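PDB 3L2H: putative sugar phosphate isomerase from Acidithiobacillus ferrooxidans, which probably binds a metal ion in a cupin domain and may act as a sugar phosphate isomerase. Local coordinates for the interface of chains A and B. Residues are numbered along the deposited sequence; one frame, centred on the assembly and turned at random. Chains: chain A/B, Putative sugar phosphate isomerase.

The interface of chains A and B. Residues chain A 66-67, 126, 128, 139, 141; chain B 126, 128, 141-142, 144.
Two cupin-family subunits meet here across a two-fold axis, through the C-terminal strands 126-131 and 136-141 of each chain and the loop that holds A:Tyr67. This pairing may or may not be the biological dimer. A:Gln126 and B:Gln126 reach tip to tip, their amides stacked with the planes 12° apart. Each amide is held by its own chain: B:Gln126 NE2 donates to B:Asn141 OD1 at 2.6 Å, the donor sitting above the carbonyl plane. A:Gln126 NE2 does the same to A:Asn141 OD1 at 2.7 Å. Water 2 joins A:Gln126 OE1 to the backbone O of B:Gln126, and water 3 makes the twin bridge. Beyond the glutamine pair, water 1 lies between A:Asn141 ND2 and B:Asn141 ND2, 3.2 Å from each. The CG2 methyl of A:Val128 meets B:Asn141 ND2 tip to tip at 3.6 Å, and B:Val128 packs likewise on A:Asn141.

With CG anti to the carbonyl carbon and beside the backbone N (chi1 -67°), the A:Tyr67 ring points across to chain B. One ring face takes the amide of B:Gln126, whose CD lies 3.5 Å from A:Tyr67 CZ, toward the rim; the planes are 20° apart. The phenol OH accepts a hydrogen bond from B:Asn142 ND2 at 2.5 Å, a short distance. This donor lies at the ring edge, in plane, while the OH also touches CB of B:Asn141. An alanine here would remove ring and hydroxyl, and would probably loosen both the B:Gln126 amide and the B:Asn142 side chain.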
ATOM      1  N   HIS A  66      -8.402  -8.888  10.532  1.00 17.18           N
ATOM      2  CA  HIS A  66      -7.485  -7.867  11.031  1.00 18.00           C
ATOM      3  C   HIS A  66      -7.204  -6.725  10.039  1.00 17.75           C
ATOM      4  O   HIS A  66      -6.896  -5.618  10.478  1.00 18.37           O
ATOM      5  CB  HIS A  66      -6.145  -8.507  11.414  1.00 18.84           C
ATOM      6  CG  HIS A  66      -6.219  -9.455  12.584  1.00 19.43           C
ATOM      7  ND1 HIS A  66      -5.204  -9.557  13.521  1.00 21.38           N
ATOM      8  CD2 HIS A  66      -7.165 -10.348  12.958  1.00 19.74           C
ATOM      9  CE1 HIS A  66      -5.532 -10.468  14.426  1.00 21.12           C
ATOM     10  NE2 HIS A  66      -6.725 -10.957  14.113  1.00 19.85           N
ATOM     11  N   TYR A  67      -7.270  -6.985   8.723  1.00 18.56           N
ATOM     12  CA  TYR A  67      -6.958  -5.968   7.693  1.00 18.29           C
ATOM     13  C   TYR A  67      -8.062  -5.703   6.648  1.00 18.64           C
ATOM     14  O   TYR A  67      -8.169  -4.587   6.153  1.00 20.38           O
ATOM     15  CB  TYR A  67      -5.619  -6.309   6.947  1.00 18.12           C
ATOM     16  CG  TYR A  67      -4.437  -6.196   7.845  1.00 18.26           C
ATOM     17  CD1 TYR A  67      -3.778  -4.980   7.991  1.00 19.41           C
ATOM     18  CD2 TYR A  67      -3.997  -7.264   8.599  1.00 18.48           C
ATOM     19  CE1 TYR A  67      -2.695  -4.836   8.855  1.00 18.14           C
ATOM     20  CE2 TYR A  67      -2.883  -7.134   9.489  1.00 18.46           C
ATOM     21  CZ  TYR A  67      -2.254  -5.909   9.601  1.00 18.27           C
ATOM     22  OH  TYR A  67      -1.200  -5.728  10.475  1.00 18.15           O
ATOM     23  N   GLN A 126      -2.552  -9.237   1.748  0.60 16.28           N
ATOM     24  CA  GLN A 126      -2.254  -9.765   3.097  0.60 15.45           C
ATOM     25  C   GLN A 126      -3.403  -9.553   4.077  0.60 15.30           C
ATOM     26  O   GLN A 126      -3.983  -8.446   4.180  0.60 15.06           O
ATOM     27  CB  GLN A 126      -1.009  -9.118   3.693  0.60 14.82           C
ATOM     28  CG  GLN A 126       0.347  -9.420   3.012  0.60 14.10           C
ATOM     29  CD  GLN A 126       1.503  -8.800   3.801  0.60 14.39           C
ATOM     30  OE1 GLN A 126       1.837  -7.675   3.536  0.60 15.01           O
ATOM     31  NE2 GLN A 126       2.093  -9.540   4.816  0.60 14.30           N
ATOM     32  N   VAL A 128      -5.026 -11.334   8.138  1.00 15.74           N
ATOM     33  CA  VAL A 128      -4.990 -12.255   9.252  1.00 14.73           C
ATOM     34  C   VAL A 128      -6.460 -12.365   9.628  1.00 15.60           C
ATOM     35  O   VAL A 128      -7.137 -11.353   9.798  1.00 15.26           O
ATOM     36  CB  VAL A 128      -4.131 -11.751  10.411  1.00 14.09           C
ATOM     37  CG1 VAL A 128      -4.124 -12.760  11.624  1.00 13.37           C
ATOM     38  CG2 VAL A 128      -2.660 -11.422   9.969  1.00 14.94           C
ATOM     39  N   TYR A 139      -2.989 -16.823   8.581  1.00 15.82           N
ATOM     40  CA  TYR A 139      -2.201 -15.764   8.015  1.00 16.48           C
ATOM     41  C   TYR A 139      -2.237 -15.985   6.491  1.00 17.03           C
ATOM     42  O   TYR A 139      -1.809 -17.073   5.999  1.00 17.00           O
ATOM     43  CB  TYR A 139      -0.764 -15.779   8.524  1.00 15.98           C
ATOM     44  CG  TYR A 139      -0.585 -15.821  10.033  1.00 16.25           C
ATOM     45  CD1 TYR A 139      -0.392 -14.649  10.764  1.00 16.05           C
ATOM     46  CD2 TYR A 139      -0.579 -17.026  10.710  1.00 16.16           C
ATOM     47  CE1 TYR A 139      -0.227 -14.663  12.100  1.00 16.21           C
ATOM     48  CE2 TYR A 139      -0.400 -17.070  12.079  1.00 16.39           C
ATOM     49  CZ  TYR A 139      -0.225 -15.874  12.781  1.00 16.21           C
ATOM     50  OH  TYR A 139      -0.046 -15.908  14.147  1.00 16.54           O
ATOM     51  N   ASN A 141      -0.940 -14.474   2.935  1.00 15.52           N
ATOM     52  CA  ASN A 141       0.114 -13.641   2.422  1.00 16.73           C
ATOM     53  C   ASN A 141       0.388 -13.911   0.931  1.00 17.91           C
ATOM     54  O   ASN A 141       1.056 -14.868   0.566  1.00 16.79           O
ATOM     55  CB  ASN A 141       1.362 -13.861   3.282  1.00 16.52           C
ATOM     56  CG  ASN A 141       1.207 -13.251   4.691  1.00 16.53           C
ATOM     57  OD1 ASN A 141       1.018 -12.042   4.812  1.00 15.58           O
ATOM     58  ND2 ASN A 141       1.286 -14.095   5.740  1.00 14.88           N
TER
ATOM     59  N   GLN B 126       3.630  -4.711   7.886  0.50 16.77           N
ATOM     60  CA  GLN B 126       3.520  -6.173   7.838  0.50 15.67           C
ATOM     61  C   GLN B 126       4.749  -6.804   7.170  0.50 15.70           C
ATOM     62  O   GLN B 126       5.224  -6.320   6.141  0.50 16.34           O
ATOM     63  CB  GLN B 126       2.266  -6.636   7.087  0.50 14.92           C
ATOM     64  CG  GLN B 126       0.880  -6.414   7.778  0.50 14.05           C
ATOM     65  CD  GLN B 126      -0.272  -7.114   7.011  0.50 13.39           C
ATOM     66  OE1 GLN B 126      -0.662  -6.603   5.977  0.50 13.85           O
ATOM     67  NE2 GLN B 126      -0.778  -8.296   7.491  0.50 11.28           N
ATOM     68  N   VAL B 128       6.828 -11.014   7.059  1.00 14.83           N
ATOM     69  CA  VAL B 128       6.961 -12.388   7.464  1.00 14.34           C
ATOM     70  C   VAL B 128       8.457 -12.681   7.377  1.00 14.88           C
ATOM     71  O   VAL B 128       9.124 -12.354   6.361  1.00 15.37           O
ATOM     72  CB  VAL B 128       6.130 -13.383   6.601  1.00 14.37           C
ATOM     73  CG1 VAL B 128       6.352 -14.827   7.079  1.00 14.67           C
ATOM     74  CG2 VAL B 128       4.618 -13.024   6.604  1.00 14.11           C
ATOM     75  N   ASN B 141       2.754  -8.057  12.373  1.00 15.70           N
ATOM     76  CA  ASN B 141       1.604  -7.328  11.844  1.00 15.87           C
ATOM     77  C   ASN B 141       1.250  -6.145  12.754  1.00 16.51           C
ATOM     78  O   ASN B 141       0.653  -6.306  13.808  1.00 14.99           O
ATOM     79  CB  ASN B 141       0.445  -8.283  11.732  1.00 14.81           C
ATOM     80  CG  ASN B 141       0.657  -9.312  10.644  1.00 15.07           C
ATOM     81  OD1 ASN B 141       0.803  -8.945   9.476  1.00 15.10           O
ATOM     82  ND2 ASN B 141       0.725 -10.592  11.012  1.00 14.15           N
ATOM     83  N   ASN B 142       1.622  -4.952  12.317  1.00 18.42           N
ATOM     84  CA  ASN B 142       1.369  -3.727  13.067  1.00 20.50           C
ATOM     85  C   ASN B 142       1.613  -3.843  14.559  1.00 21.68           C
ATOM     86  O   ASN B 142       0.731  -3.560  15.371  1.00 22.99           O
ATOM     87  CB  ASN B 142      -0.047  -3.228  12.838  1.00 20.97           C
ATOM     88  CG  ASN B 142      -0.176  -2.597  11.457  1.00 21.62           C
ATOM     89  OD1 ASN B 142      -0.049  -1.359  11.307  1.00 23.85           O
ATOM     90  ND2 ASN B 142      -0.301  -3.416  10.458  1.00 19.31           N
ATOM     91  N   GLU B 144       1.978  -6.365  16.436  1.00 23.82           N
ATOM     92  CA  GLU B 144       1.798  -7.701  16.980  1.00 22.22           C
ATOM     93  C   GLU B 144       2.841  -8.633  16.341  1.00 21.10           C
ATOM     94  O   GLU B 144       2.925  -8.759  15.130  1.00 19.72           O
ATOM     95  CB  GLU B 144       0.378  -8.223  16.779  1.00 22.60           C
ATOM     96  CG  GLU B 144       0.274  -9.662  17.232  1.00 23.13           C
ATOM     97  CD  GLU B 144      -1.118 -10.170  17.529  1.00 23.88           C
ATOM     98  OE1 GLU B 144      -2.128  -9.485  17.187  1.00 25.63           O
ATOM     99  OE2 GLU B 144      -1.187 -11.288  18.095  1.00 22.44           O
TER
HETATM  100  O   HOH W   1       1.049 -12.370   8.428  1.00 12.73           O
HETATM  101  O   HOH W   2       3.916  -5.719   3.734  1.00 13.48           O
HETATM  102  O   HOH W   3      -2.993  -5.879   4.323  1.00 15.45           O